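Local coordinates for putative thioesterase (Novosphingobium aromaticivorans, PDB 3CJY), which is a putative acyl-CoA thioesterase of the double hotdog type that binds calcium and probably hydrolyses acyl-CoA thioesters, at residues A44-R54 with F101-M109; Y145-E153 with M183-R194. All coordinates share one frame; numbering follows the deposited sequence. Where two conformers were deposited one is given.

Interaction 1 of 2, residues A44-R54 with F101-M109; sequences ALDVAAETVGR and FHSGISLGM. With CA (calcium ion), chain B.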
ATOM      1  N   ALA A  44       0.195   9.776 -12.602  1.00 15.29           N
ATOM      2  CA  ALA A  44       0.480  10.519 -11.361  1.00 15.73           C
ATOM      3  C   ALA A  44       1.982  10.428 -11.063  1.00 15.44           C
ATOM      4  O   ALA A  44       2.661  11.437 -10.712  1.00 15.02           O
ATOM      5  CB  ALA A  44      -0.368   9.965 -10.221  1.00 14.64           C
ATOM      6  N   LEU A  45       2.534   9.228 -11.222  1.00 15.38           N
ATOM      7  CA  LEU A  45       3.941   9.041 -10.954  1.00 16.15           C
ATOM      8  C   LEU A  45       4.830   9.735 -11.959  1.00 16.23           C
ATOM      9  O   LEU A  45       5.909  10.219 -11.623  1.00 17.34           O
ATOM     10  CB  LEU A  45       4.293   7.570 -10.928  1.00 15.57           C
ATOM     11  CG  LEU A  45       3.602   6.662  -9.906  1.00 18.33           C
ATOM     12  CD1 LEU A  45       4.059   5.214 -10.157  1.00 17.69           C
ATOM     13  CD2 LEU A  45       3.909   7.127  -8.490  1.00 23.14           C
ATOM     14  N   ASP A  46       4.341   9.813 -13.191  0.50 16.78           N
ATOM     15  CA  ASP A  46       5.080  10.422 -14.289  0.50 16.71           C
ATOM     16  C   ASP A  46       5.228  11.932 -14.031  0.50 16.50           C
ATOM     17  O   ASP A  46       6.332  12.459 -14.012  0.50 16.06           O
ATOM     18  CB  ASP A  46       4.380  10.156 -15.637  0.50 17.28           C
ATOM     19  CG  ASP A  46       5.239  10.547 -16.833  0.50 18.33           C
ATOM     20  OD1 ASP A  46       6.207   9.820 -17.134  0.50 21.95           O
ATOM     21  OD2 ASP A  46       4.947  11.563 -17.479  0.50 20.51           O
ATOM     22  N   VAL A  47       4.109  12.579 -13.733  1.00 16.26           N
ATOM     23  CA  VAL A  47       4.080  14.045 -13.526  1.00 15.09           C
ATOM     24  C   VAL A  47       4.875  14.438 -12.269  1.00 14.85           C
ATOM     25  O   VAL A  47       5.528  15.485 -12.230  1.00 15.12           O
ATOM     26  CB  VAL A  47       2.628  14.638 -13.550  1.00 14.81           C
ATOM     27  CG1 VAL A  47       2.017  14.362 -14.903  1.00 14.48           C
ATOM     28  CG2 VAL A  47       1.710  14.128 -12.402  1.00 12.90           C
ATOM     29  N   ALA A  48       4.826  13.585 -11.258  1.00 15.16           N
ATOM     30  CA  ALA A  48       5.572  13.808 -10.002  1.00 15.29           C
ATOM     31  C   ALA A  48       7.071  13.751 -10.290  1.00 15.92           C
ATOM     32  O   ALA A  48       7.818  14.655  -9.914  1.00 17.16           O
ATOM     33  CB  ALA A  48       5.194  12.770  -8.914  1.00 14.91           C
ATOM     34  N   ALA A  49       7.507  12.716 -10.991  1.00 16.80           N
ATOM     35  CA  ALA A  49       8.943  12.566 -11.302  1.00 17.28           C
ATOM     36  C   ALA A  49       9.422  13.706 -12.208  1.00 18.05           C
ATOM     37  O   ALA A  49      10.519  14.257 -12.039  1.00 16.70           O
ATOM     38  CB  ALA A  49       9.203  11.216 -11.942  1.00 16.55           C
ATOM     39  N   GLU A  50       8.554  14.107 -13.119  1.00 18.85           N
ATOM     40  CA  GLU A  50       8.897  15.150 -14.108  1.00 19.64           C
ATOM     41  C   GLU A  50       8.980  16.513 -13.405  1.00 18.96           C
ATOM     42  O   GLU A  50       9.831  17.360 -13.703  1.00 19.65           O
ATOM     43  CB  GLU A  50       7.840  15.124 -15.232  1.00 20.82           C
ATOM     44  CG  GLU A  50       8.384  15.196 -16.662  1.00 27.08           C
ATOM     45  CD  GLU A  50       8.497  16.582 -17.167  1.00 33.03           C
ATOM     46  OE1 GLU A  50       7.807  17.448 -16.579  1.00 37.37           O
ATOM     47  OE2 GLU A  50       9.255  16.809 -18.142  1.00 37.34           O
ATOM     48  N   THR A  51       8.098  16.728 -12.447  1.00 18.01           N
ATOM     49  CA  THR A  51       8.087  17.992 -11.705  1.00 16.97           C
ATOM     50  C   THR A  51       9.235  18.037 -10.720  1.00 17.28           C
ATOM     51  O   THR A  51       9.924  19.032 -10.635  1.00 17.06           O
ATOM     52  CB  THR A  51       6.785  18.164 -10.939  1.00 17.54           C
ATOM     53  OG1 THR A  51       5.724  18.268 -11.881  1.00 15.28           O
ATOM     54  CG2 THR A  51       6.821  19.398 -10.047  1.00 15.37           C
ATOM     55  N   VAL A  52       9.494  16.942 -10.024  1.00 17.06           N
ATOM     56  CA  VAL A  52      10.545  16.920  -9.000  1.00 18.61           C
ATOM     57  C   VAL A  52      11.951  16.678  -9.558  1.00 18.43           C
ATOM     58  O   VAL A  52      12.940  17.138  -8.996  1.00 19.62           O
ATOM     59  CB  VAL A  52      10.197  15.913  -7.872  1.00 18.65           C
ATOM     60  CG1 VAL A  52      11.368  15.652  -7.029  1.00 21.19           C
ATOM     61  CG2 VAL A  52       9.046  16.469  -7.023  1.00 21.48           C
ATOM     62  N   GLY A  53      12.040  15.911 -10.630  1.00 18.71           N
ATOM     63  CA  GLY A  53      13.304  15.663 -11.285  1.00 18.65           C
ATOM     64  C   GLY A  53      14.072  14.529 -10.674  1.00 19.24           C
ATOM     65  O   GLY A  53      15.290  14.488 -10.743  1.00 19.50           O
ATOM     66  N   ARG A  54      13.346  13.581 -10.098  0.50 19.30           N
ATOM     67  CA  ARG A  54      13.976  12.389  -9.572  0.50 19.41           C
ATOM     68  C   ARG A  54      12.977  11.244  -9.632  0.50 18.76           C
ATOM     69  O   ARG A  54      11.779  11.450  -9.834  0.50 18.68           O
ATOM     70  CB  ARG A  54      14.511  12.622  -8.175  0.50 19.95           C
ATOM     71  CG  ARG A  54      13.463  12.970  -7.193  0.50 21.61           C
ATOM     72  CD  ARG A  54      13.991  14.021  -6.250  0.50 22.67           C
ATOM     73  NE  ARG A  54      15.070  13.536  -5.407  0.50 24.51           N
ATOM     74  CZ  ARG A  54      15.706  14.306  -4.532  0.50 25.91           C
ATOM     75  NH1 ARG A  54      15.372  15.589  -4.421  0.50 26.09           N
ATOM     76  NH2 ARG A  54      16.670  13.805  -3.777  0.50 24.88           N
ATOM     77  N   PHE A 101      -9.170  11.670  -8.494  1.00 15.27           N
ATOM     78  CA  PHE A 101      -8.185  10.968  -7.659  1.00 14.87           C
ATOM     79  C   PHE A 101      -7.225  11.935  -6.988  1.00 14.25           C
ATOM     80  O   PHE A 101      -7.082  13.052  -7.410  1.00 14.36           O
ATOM     81  CB  PHE A 101      -7.406   9.836  -8.421  1.00 14.61           C
ATOM     82  CG  PHE A 101      -6.459  10.322  -9.496  1.00 14.62           C
ATOM     83  CD1 PHE A 101      -5.264  10.926  -9.178  1.00 17.45           C
ATOM     84  CD2 PHE A 101      -6.749  10.116 -10.821  1.00 18.90           C
ATOM     85  CE1 PHE A 101      -4.411  11.359 -10.173  1.00 18.67           C
ATOM     86  CE2 PHE A 101      -5.912  10.581 -11.811  1.00 20.70           C
ATOM     87  CZ  PHE A 101      -4.743  11.182 -11.476  1.00 19.57           C
ATOM     88  N   HIS A 102      -6.638  11.484  -5.882  1.00 14.55           N
ATOM     89  CA  HIS A 102      -5.570  12.209  -5.207  1.00 15.26           C
ATOM     90  C   HIS A 102      -4.528  11.186  -4.786  1.00 15.86           C
ATOM     91  O   HIS A 102      -4.821  10.013  -4.524  1.00 15.48           O
ATOM     92  CB  HIS A 102      -6.053  13.074  -4.050  1.00 15.77           C
ATOM     93  CG  HIS A 102      -6.551  12.280  -2.881  1.00 16.58           C
ATOM     94  ND1 HIS A 102      -5.736  11.948  -1.809  1.00 20.38           N
ATOM     95  CD2 HIS A 102      -7.773  11.770  -2.604  1.00 19.09           C
ATOM     96  CE1 HIS A 102      -6.443  11.240  -0.940  1.00 24.05           C
ATOM     97  NE2 HIS A 102      -7.678  11.123  -1.394  1.00 21.76           N
ATOM     98  N   SER A 103      -3.287  11.638  -4.683  1.00 16.00           N
ATOM     99  CA  SER A 103      -2.175  10.737  -4.398  1.00 17.49           C
ATOM    100  C   SER A 103      -1.048  11.380  -3.632  1.00 16.50           C
ATOM    101  O   SER A 103      -0.881  12.587  -3.620  1.00 17.02           O
ATOM    102  CB  SER A 103      -1.614  10.192  -5.700  1.00 17.85           C
ATOM    103  OG  SER A 103      -1.110  11.260  -6.438  1.00 20.93           O
ATOM    104  N   GLY A 104      -0.274  10.505  -3.020  1.00 16.24           N
ATOM    105  CA  GLY A 104       0.945  10.856  -2.285  1.00 15.05           C
ATOM    106  C   GLY A 104       2.070   9.999  -2.822  1.00 14.76           C
ATOM    107  O   GLY A 104       1.938   8.791  -2.952  1.00 16.45           O
ATOM    108  N   ILE A 105       3.153  10.641  -3.177  1.00 15.38           N
ATOM    109  CA  ILE A 105       4.297  10.026  -3.833  1.00 15.55           C
ATOM    110  C   ILE A 105       5.628  10.468  -3.213  1.00 14.57           C
ATOM    111  O   ILE A 105       5.819  11.651  -2.880  1.00 15.12           O
ATOM    112  CB  ILE A 105       4.301  10.445  -5.339  1.00 15.19           C
ATOM    113  CG1 ILE A 105       2.977  10.037  -6.016  1.00 17.69           C
ATOM    114  CG2 ILE A 105       5.509   9.837  -6.090  1.00 15.27           C
ATOM    115  CD1 ILE A 105       2.794  10.539  -7.396  1.00 21.57           C
ATOM    116  N   SER A 106       6.505   9.491  -2.996  1.00 15.62           N
ATOM    117  CA  SER A 106       7.859   9.728  -2.494  1.00 16.10           C
ATOM    118  C   SER A 106       8.811   9.487  -3.648  1.00 15.02           C
ATOM    119  O   SER A 106       8.643   8.542  -4.405  1.00 14.70           O
ATOM    120  CB  SER A 106       8.254   8.755  -1.377  1.00 16.79           C
ATOM    121  OG  SER A 106       7.351   8.851  -0.318  1.00 22.30           O
ATOM    122  N   LEU A 107       9.804  10.365  -3.735  1.00 15.60           N
ATOM    123  CA  LEU A 107      10.798  10.347  -4.808  1.00 16.21           C
ATOM    124  C   LEU A 107      12.188  10.472  -4.236  1.00 16.69           C
ATOM    125  O   LEU A 107      12.386  11.107  -3.225  1.00 17.48           O
ATOM    126  CB  LEU A 107      10.533  11.461  -5.823  1.00 16.83           C
ATOM    127  CG  LEU A 107       9.101  11.499  -6.363  1.00 16.95           C
ATOM    128  CD1 LEU A 107       8.273  12.543  -5.583  1.00 12.74           C
ATOM    129  CD2 LEU A 107       9.075  11.811  -7.854  1.00 14.72           C
ATOM    130  N   GLY A 108      13.130   9.817  -4.885  1.00 17.60           N
ATOM    131  CA  GLY A 108      14.513   9.893  -4.449  1.00 18.52           C
ATOM    132  C   GLY A 108      15.352   8.799  -5.035  1.00 19.44           C
ATOM    133  O   GLY A 108      14.858   7.798  -5.573  1.00 19.31           O
HETATM  134  N   MSE A 109      16.646   8.997  -4.893  1.00 20.91           N
HETATM  135  CA  MSE A 109      17.594   8.046  -5.393  1.00 21.93           C
HETATM  136  C   MSE A 109      18.919   8.468  -4.788  1.00 22.53           C
HETATM  137  O   MSE A 109      19.437   9.545  -5.081  1.00 23.86           O
HETATM  138  CB  MSE A 109      17.604   8.076  -6.926  1.00 23.22           C
HETATM  139  CG  MSE A 109      18.363   6.897  -7.514  1.00 26.40           C
HETATM  140 SE   MSE A 109      18.727   6.988  -9.461  0.75 35.15          SE
HETATM  141  CE  MSE A 109      19.432   8.829  -9.501  1.00 34.20           C
TER
HETATM  142 CA    CA B 259      10.528  21.242 -11.076  0.50 21.51          CA
HETATM  143  O   HOH W   1      17.412  11.009  -3.262  1.00 36.19           O
HETATM  144  O   HOH W   2      10.114  21.671  -8.857  1.00 43.10           O
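The F101 ring is met obliquely by A44 CB, at 4.3 Å from F101 CE1. At the other end the R54 guanidinium has L107 O and G108 CA obliquely beside it, and water 1 at its edge, in its plane. Between them the hotdog helix 37-52 lies against strand 98-107 of its antiparallel sheet; the axes of residues 44-52 and 101-107 are 9.4 Å apart at an angle of 47°. No direct hydrogen bond joins the two segments, and apolar side chains carry the contact. I105 holds CG1 anti to its carbonyl carbon (chi1 -57°) and places CD1 3.6 Å from A48 CB. L45 CD2 comes across the same side chain. A valine in place of I105 would lack CD1 and would probably leave a gap between A44, L45 and A48. Two residues along the strand, L107 CD2 lies 3.5 Å from A49 CA. The bent R54 side chain crosses that of L107 obliquely, with R54 CG near L107 CB. R54 NH1 bonds to G83 O, and water 1 links R54 NH2 to M109 N. On the helix's last turn the backbone T51 O binds the calcium ion at 2.3 Å, alongside D14 and water 2.

Interaction 2 of 2, residues Y145-E153 with M183-R194; sequences YLEGIEVRE and MFADFLPIALGR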
ATOM      1  N   TYR A 145      -7.320  -0.700 -23.884  1.00 15.39           N
ATOM      2  CA  TYR A 145      -6.021  -0.841 -23.202  1.00 14.58           C
ATOM      3  C   TYR A 145      -5.534  -2.286 -23.246  1.00 15.28           C
ATOM      4  O   TYR A 145      -4.363  -2.581 -23.575  1.00 15.33           O
ATOM      5  CB  TYR A 145      -6.111  -0.414 -21.729  1.00 14.95           C
ATOM      6  CG  TYR A 145      -4.880  -0.843 -20.974  1.00 15.01           C
ATOM      7  CD1 TYR A 145      -3.676  -0.157 -21.110  1.00 15.79           C
ATOM      8  CD2 TYR A 145      -4.902  -1.966 -20.151  1.00 15.90           C
ATOM      9  CE1 TYR A 145      -2.524  -0.595 -20.479  1.00 14.96           C
ATOM     10  CE2 TYR A 145      -3.760  -2.381 -19.494  1.00 15.14           C
ATOM     11  CZ  TYR A 145      -2.572  -1.701 -19.677  1.00 15.55           C
ATOM     12  OH  TYR A 145      -1.447  -2.141 -19.058  1.00 18.53           O
ATOM     13  N   LEU A 146      -6.406  -3.202 -22.868  1.00 15.81           N
ATOM     14  CA  LEU A 146      -5.967  -4.600 -22.780  1.00 16.86           C
ATOM     15  C   LEU A 146      -5.483  -5.156 -24.120  1.00 18.05           C
ATOM     16  O   LEU A 146      -4.676  -6.111 -24.167  1.00 17.13           O
ATOM     17  CB  LEU A 146      -7.038  -5.530 -22.183  1.00 17.91           C
ATOM     18  CG  LEU A 146      -7.239  -5.469 -20.672  1.00 21.15           C
ATOM     19  CD1 LEU A 146      -8.365  -6.459 -20.292  1.00 21.07           C
ATOM     20  CD2 LEU A 146      -5.921  -5.773 -19.877  1.00 21.44           C
ATOM     21  N   GLU A 147      -6.008  -4.615 -25.209  1.00 16.64           N
ATOM     22  CA  GLU A 147      -5.640  -5.117 -26.562  1.00 17.93           C
ATOM     23  C   GLU A 147      -4.164  -4.909 -26.814  1.00 16.91           C
ATOM     24  O   GLU A 147      -3.548  -5.586 -27.642  1.00 17.40           O
ATOM     25  CB  GLU A 147      -6.435  -4.419 -27.688  1.00 18.47           C
ATOM     26  CG  GLU A 147      -7.916  -4.621 -27.623  1.00 23.73           C
ATOM     27  CD  GLU A 147      -8.694  -3.865 -28.702  1.00 28.68           C
ATOM     28  OE1 GLU A 147      -8.088  -3.427 -29.707  1.00 30.40           O
ATOM     29  OE2 GLU A 147      -9.925  -3.703 -28.525  1.00 33.11           O
ATOM     30  N   GLY A 148      -3.594  -3.944 -26.112  1.00 15.72           N
ATOM     31  CA  GLY A 148      -2.192  -3.614 -26.301  1.00 14.84           C
ATOM     32  C   GLY A 148      -1.232  -4.420 -25.438  1.00 14.69           C
ATOM     33  O   GLY A 148      -0.035  -4.192 -25.479  1.00 14.12           O
ATOM     34  N   ILE A 149      -1.753  -5.398 -24.717  1.00 14.45           N
ATOM     35  CA  ILE A 149      -0.921  -6.192 -23.844  1.00 14.68           C
ATOM     36  C   ILE A 149      -1.027  -7.655 -24.212  1.00 14.46           C
ATOM     37  O   ILE A 149      -2.123  -8.172 -24.409  1.00 15.62           O
ATOM     38  CB  ILE A 149      -1.376  -6.050 -22.361  1.00 14.35           C
ATOM     39  CG1 ILE A 149      -1.493  -4.566 -21.953  1.00 14.80           C
ATOM     40  CG2 ILE A 149      -0.423  -6.814 -21.456  1.00 13.41           C
ATOM     41  CD1 ILE A 149      -0.177  -3.764 -22.093  1.00 14.40           C
ATOM     42  N   GLU A 150       0.127  -8.296 -24.355  1.00 15.13           N
ATOM     43  CA  GLU A 150       0.183  -9.726 -24.594  1.00 14.87           C
ATOM     44  C   GLU A 150       0.188 -10.442 -23.228  1.00 15.79           C
ATOM     45  O   GLU A 150       1.034 -10.159 -22.368  1.00 15.16           O
ATOM     46  CB  GLU A 150       1.401 -10.096 -25.457  1.00 16.10           C
ATOM     47  CG  GLU A 150       1.419 -11.582 -25.840  1.00 18.84           C
ATOM     48  CD  GLU A 150       2.553 -11.926 -26.777  1.00 21.13           C
ATOM     49  OE1 GLU A 150       3.419 -11.038 -27.042  1.00 22.74           O
ATOM     50  OE2 GLU A 150       2.578 -13.095 -27.219  1.00 24.50           O
ATOM     51  N   VAL A 151      -0.778 -11.329 -23.019  1.00 13.93           N
ATOM     52  CA  VAL A 151      -0.937 -12.015 -21.725  1.00 13.30           C
ATOM     53  C   VAL A 151      -0.870 -13.507 -21.836  1.00 14.23           C
ATOM     54  O   VAL A 151      -1.566 -14.114 -22.658  1.00 13.05           O
ATOM     55  CB  VAL A 151      -2.305 -11.614 -21.067  1.00 13.42           C
ATOM     56  CG1 VAL A 151      -2.485 -12.187 -19.686  1.00 11.99           C
ATOM     57  CG2 VAL A 151      -2.515 -10.082 -21.031  1.00 11.49           C
ATOM     58  N   ARG A 152      -0.010 -14.099 -21.028  1.00 13.18           N
ATOM     59  CA  ARG A 152       0.088 -15.534 -20.967  1.00 13.47           C
ATOM     60  C   ARG A 152      -0.110 -16.045 -19.538  1.00 13.98           C
ATOM     61  O   ARG A 152       0.174 -15.355 -18.552  1.00 13.55           O
ATOM     62  CB  ARG A 152       1.423 -15.979 -21.499  1.00 13.25           C
ATOM     63  CG  ARG A 152       1.592 -15.590 -22.968  1.00 14.61           C
ATOM     64  CD  ARG A 152       2.919 -16.065 -23.516  1.00 14.74           C
ATOM     65  NE  ARG A 152       3.106 -15.597 -24.902  1.00 14.50           N
ATOM     66  CZ  ARG A 152       4.228 -15.768 -25.576  1.00 15.33           C
ATOM     67  NH1 ARG A 152       5.228 -16.443 -25.050  1.00 16.27           N
ATOM     68  NH2 ARG A 152       4.347 -15.272 -26.789  1.00 16.95           N
ATOM     69  N   GLU A 153      -0.603 -17.273 -19.447  1.00 14.66           N
ATOM     70  CA  GLU A 153      -0.870 -17.904 -18.134  1.00 14.71           C
ATOM     71  C   GLU A 153       0.404 -18.494 -17.556  1.00 15.24           C
ATOM     72  O   GLU A 153       0.965 -19.421 -18.136  1.00 15.01           O
ATOM     73  CB  GLU A 153      -1.863 -19.050 -18.269  1.00 14.65           C
ATOM     74  CG  GLU A 153      -3.202 -18.704 -18.824  1.00 16.40           C
ATOM     75  CD  GLU A 153      -4.096 -17.916 -17.864  1.00 21.72           C
ATOM     76  OE1 GLU A 153      -3.726 -17.799 -16.670  1.00 19.87           O
ATOM     77  OE2 GLU A 153      -5.185 -17.439 -18.309  1.00 20.09           O
HETATM   78  N   MSE A 183       0.986   0.231 -14.399  1.00 13.03           N
HETATM   79  CA  MSE A 183      -0.121  -0.298 -15.193  1.00 14.21           C
HETATM   80  C   MSE A 183      -0.291  -1.806 -14.898  1.00 13.34           C
HETATM   81  O   MSE A 183      -1.395  -2.292 -14.692  1.00 13.45           O
HETATM   82  CB  MSE A 183       0.084   0.047 -16.670  1.00 14.85           C
HETATM   83  CG  MSE A 183      -0.398   1.474 -16.903  1.00 16.13           C
HETATM   84 SE   MSE A 183      -0.162   2.165 -18.722  0.75 16.59          SE
HETATM   85  CE  MSE A 183       1.531   2.462 -18.577  1.00 13.77           C
ATOM     86  N   PHE A 184       0.818  -2.550 -14.886  1.00 13.31           N
ATOM     87  CA  PHE A 184       0.752  -3.982 -14.651  1.00 13.65           C
ATOM     88  C   PHE A 184       0.299  -4.353 -13.235  1.00 13.87           C
ATOM     89  O   PHE A 184      -0.315  -5.409 -13.000  1.00 14.64           O
ATOM     90  CB  PHE A 184       2.098  -4.649 -14.968  1.00 13.61           C
ATOM     91  CG  PHE A 184       2.445  -4.673 -16.443  1.00 13.07           C
ATOM     92  CD1 PHE A 184       1.454  -4.557 -17.418  1.00 13.59           C
ATOM     93  CD2 PHE A 184       3.735  -4.983 -16.850  1.00 15.36           C
ATOM     94  CE1 PHE A 184       1.777  -4.725 -18.789  1.00 15.98           C
ATOM     95  CE2 PHE A 184       4.063  -5.098 -18.217  1.00 14.65           C
ATOM     96  CZ  PHE A 184       3.068  -4.937 -19.170  1.00 16.33           C
ATOM     97  N   ALA A 185       0.626  -3.479 -12.274  1.00 12.81           N
ATOM     98  CA  ALA A 185       0.206  -3.640 -10.884  1.00 13.46           C
ATOM     99  C   ALA A 185      -1.328  -3.628 -10.778  1.00 15.34           C
ATOM    100  O   ALA A 185      -1.905  -4.261  -9.919  1.00 17.23           O
ATOM    101  CB  ALA A 185       0.800  -2.504  -9.953  1.00 13.56           C
ATOM    102  N   ASP A 186      -1.979  -2.880 -11.675  1.00 14.76           N
ATOM    103  CA  ASP A 186      -3.450  -2.774 -11.657  1.00 14.03           C
ATOM    104  C   ASP A 186      -4.176  -3.877 -12.435  1.00 14.06           C
ATOM    105  O   ASP A 186      -5.329  -3.712 -12.858  1.00 13.66           O
ATOM    106  CB  ASP A 186      -3.893  -1.397 -12.084  1.00 13.09           C
ATOM    107  CG  ASP A 186      -5.355  -1.087 -11.690  1.00 16.00           C
ATOM    108  OD1 ASP A 186      -5.771  -1.439 -10.578  1.00 15.69           O
ATOM    109  OD2 ASP A 186      -6.085  -0.491 -12.514  1.00 16.46           O
ATOM    110  N   PHE A 187      -3.523  -5.025 -12.558  1.00 13.31           N
ATOM    111  CA  PHE A 187      -4.165  -6.226 -13.056  1.00 13.63           C
ATOM    112  C   PHE A 187      -4.826  -7.045 -11.905  1.00 14.07           C
ATOM    113  O   PHE A 187      -5.447  -8.074 -12.118  1.00 14.61           O
ATOM    114  CB  PHE A 187      -3.178  -7.089 -13.835  1.00 14.40           C
ATOM    115  CG  PHE A 187      -3.063  -6.730 -15.290  1.00 13.89           C
ATOM    116  CD1 PHE A 187      -2.638  -5.467 -15.680  1.00 15.52           C
ATOM    117  CD2 PHE A 187      -3.347  -7.689 -16.269  1.00 15.02           C
ATOM    118  CE1 PHE A 187      -2.538  -5.120 -16.996  1.00 15.02           C
ATOM    119  CE2 PHE A 187      -3.223  -7.361 -17.616  1.00 15.78           C
ATOM    120  CZ  PHE A 187      -2.805  -6.072 -17.971  1.00 14.47           C
ATOM    121  N   LEU A 188      -4.773  -6.512 -10.690  1.00 13.53           N
ATOM    122  CA  LEU A 188      -5.365  -7.225  -9.545  1.00 12.59           C
ATOM    123  C   LEU A 188      -6.865  -7.447  -9.697  1.00 14.12           C
ATOM    124  O   LEU A 188      -7.362  -8.417  -9.175  1.00 13.95           O
ATOM    125  CB  LEU A 188      -5.028  -6.582  -8.191  1.00 13.02           C
ATOM    126  CG  LEU A 188      -3.696  -7.016  -7.615  1.00 11.33           C
ATOM    127  CD1 LEU A 188      -3.235  -6.109  -6.497  1.00 14.86           C
ATOM    128  CD2 LEU A 188      -3.775  -8.488  -7.151  1.00 12.75           C
ATOM    129  N   PRO A 189      -7.606  -6.507 -10.331  1.00 13.50           N
ATOM    130  CA  PRO A 189      -9.043  -6.856 -10.504  1.00 14.43           C
ATOM    131  C   PRO A 189      -9.280  -8.186 -11.256  1.00 14.39           C
ATOM    132  O   PRO A 189     -10.220  -8.920 -10.980  1.00 14.85           O
ATOM    133  CB  PRO A 189      -9.608  -5.614 -11.204  1.00 13.87           C
ATOM    134  CG  PRO A 189      -8.691  -4.501 -10.767  1.00 14.92           C
ATOM    135  CD  PRO A 189      -7.333  -5.096 -10.702  1.00 14.13           C
ATOM    136  N   ILE A 190      -8.376  -8.551 -12.152  1.00 14.82           N
ATOM    137  CA  ILE A 190      -8.470  -9.814 -12.887  1.00 15.02           C
ATOM    138  C   ILE A 190      -8.227 -10.961 -11.908  1.00 14.92           C
ATOM    139  O   ILE A 190      -8.942 -11.953 -11.910  1.00 15.19           O
ATOM    140  CB  ILE A 190      -7.464  -9.855 -14.074  1.00 16.44           C
ATOM    141  CG1 ILE A 190      -7.890  -8.824 -15.142  1.00 18.71           C
ATOM    142  CG2 ILE A 190      -7.384 -11.246 -14.650  1.00 18.21           C
ATOM    143  CD1 ILE A 190      -6.881  -8.646 -16.224  1.00 21.86           C
ATOM    144  N   ALA A 191      -7.299 -10.756 -10.989  1.00 12.76           N
ATOM    145  CA  ALA A 191      -7.004 -11.773  -9.984  1.00 12.66           C
ATOM    146  C   ALA A 191      -8.230 -11.944  -9.068  1.00 12.18           C
ATOM    147  O   ALA A 191      -8.561 -13.063  -8.646  1.00 14.86           O
ATOM    148  CB  ALA A 191      -5.801 -11.374  -9.135  1.00 12.72           C
ATOM    149  N   LEU A 192      -8.943 -10.855  -8.828  1.00 14.60           N
ATOM    150  CA  LEU A 192     -10.147 -10.931  -7.962  1.00 14.01           C
ATOM    151  C   LEU A 192     -11.220 -11.764  -8.653  1.00 15.24           C
ATOM    152  O   LEU A 192     -11.855 -12.627  -8.046  1.00 15.05           O
ATOM    153  CB  LEU A 192     -10.640  -9.544  -7.608  1.00 14.10           C
ATOM    154  CG  LEU A 192     -11.915  -9.517  -6.786  1.00 14.52           C
ATOM    155  CD1 LEU A 192     -11.756 -10.323  -5.469  1.00 15.77           C
ATOM    156  CD2 LEU A 192     -12.391  -8.059  -6.573  1.00 18.98           C
ATOM    157  N   GLY A 193     -11.410 -11.518  -9.948  1.00 15.39           N
ATOM    158  CA  GLY A 193     -12.422 -12.236 -10.731  1.00 15.84           C
ATOM    159  C   GLY A 193     -12.123 -13.714 -10.726  1.00 16.44           C
ATOM    160  O   GLY A 193     -13.004 -14.541 -10.639  1.00 17.98           O
ATOM    161  N   ARG A 194     -10.848 -14.053 -10.759  1.00 16.23           N
ATOM    162  CA  ARG A 194     -10.481 -15.467 -10.709  1.00 16.84           C
ATOM    163  C   ARG A 194     -10.709 -16.115  -9.329  1.00 17.34           C
ATOM    164  O   ARG A 194     -11.096 -17.266  -9.226  1.00 17.18           O
ATOM    165  CB  ARG A 194      -9.035 -15.700 -11.101  1.00 17.66           C
ATOM    166  CG  ARG A 194      -8.793 -15.298 -12.545  1.00 20.90           C
ATOM    167  CD  ARG A 194      -7.623 -16.028 -13.124  1.00 25.45           C
ATOM    168  NE  ARG A 194      -7.497 -15.710 -14.548  1.00 29.32           N
ATOM    169  CZ  ARG A 194      -6.514 -16.150 -15.322  1.00 28.04           C
ATOM    170  NH1 ARG A 194      -5.581 -16.944 -14.816  1.00 24.94           N
ATOM    171  NH2 ARG A 194      -6.487 -15.805 -16.600  1.00 27.89           N
TER
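A short 3-10 turn leads into strand 149-153. Y145, L146, I149, V151 and E153 meet the end of helix 178-185, the turn after it and helix 188-196. The CA atoms of L146 and F187 are 10.0 Å apart, so side chains fill the space. This is helix-on-sheet packing in the C-terminal hotdog domain. Y145 turns its CG anti to the backbone N (chi1 168°), which lays the ring beside M183 and F187. Y145 OH lies 3.6 Å from M183 CB and meets the F187 ring at the edge, in its plane. The selenium of M183 makes an oblique Met-aromatic contact with the Y145 ring, 4.0 Å from Y145 CE1. L146 CD2 slides past F187 CZ at 3.7 Å. I149 CD1 reaches the edge of the F184 ring at CE1. At the far end R194, extended from CG to NE, grips the carboxylate of E153 end-on. R194 NH1 bonds to E153 OE1 at 2.8 Å, nearly straight (169°). R194 NH2 reaches E153 OE2 at 2.7 Å by a more bent bond. Both oxygens use their syn lone pairs, and the two planes are 28° apart. The twin bonds hold both groups against rotation, and the charges probably offset each other.

From the N terminus, helix 37-52 comes first. Interaction 1 brings strand 98-107 back onto it, closing a loop that contains strands 56-63, 72-79 and 87-95. Interaction 2 opens only after that loop is shut. It joins 145-153 to 183-194, around a shorter loop that includes strand 163-170. The two contacts follow in series, neither nested nor crossed. Each belongs to a different hotdog domain and ties helix to strand there. They sit on opposite sides of the chain's centre. The centres of interactions 1 and 2 are about 24 Å apart. Strand 56-63, beside 98-107, also pairs with strand 203-211, which links the sheets of the two domains.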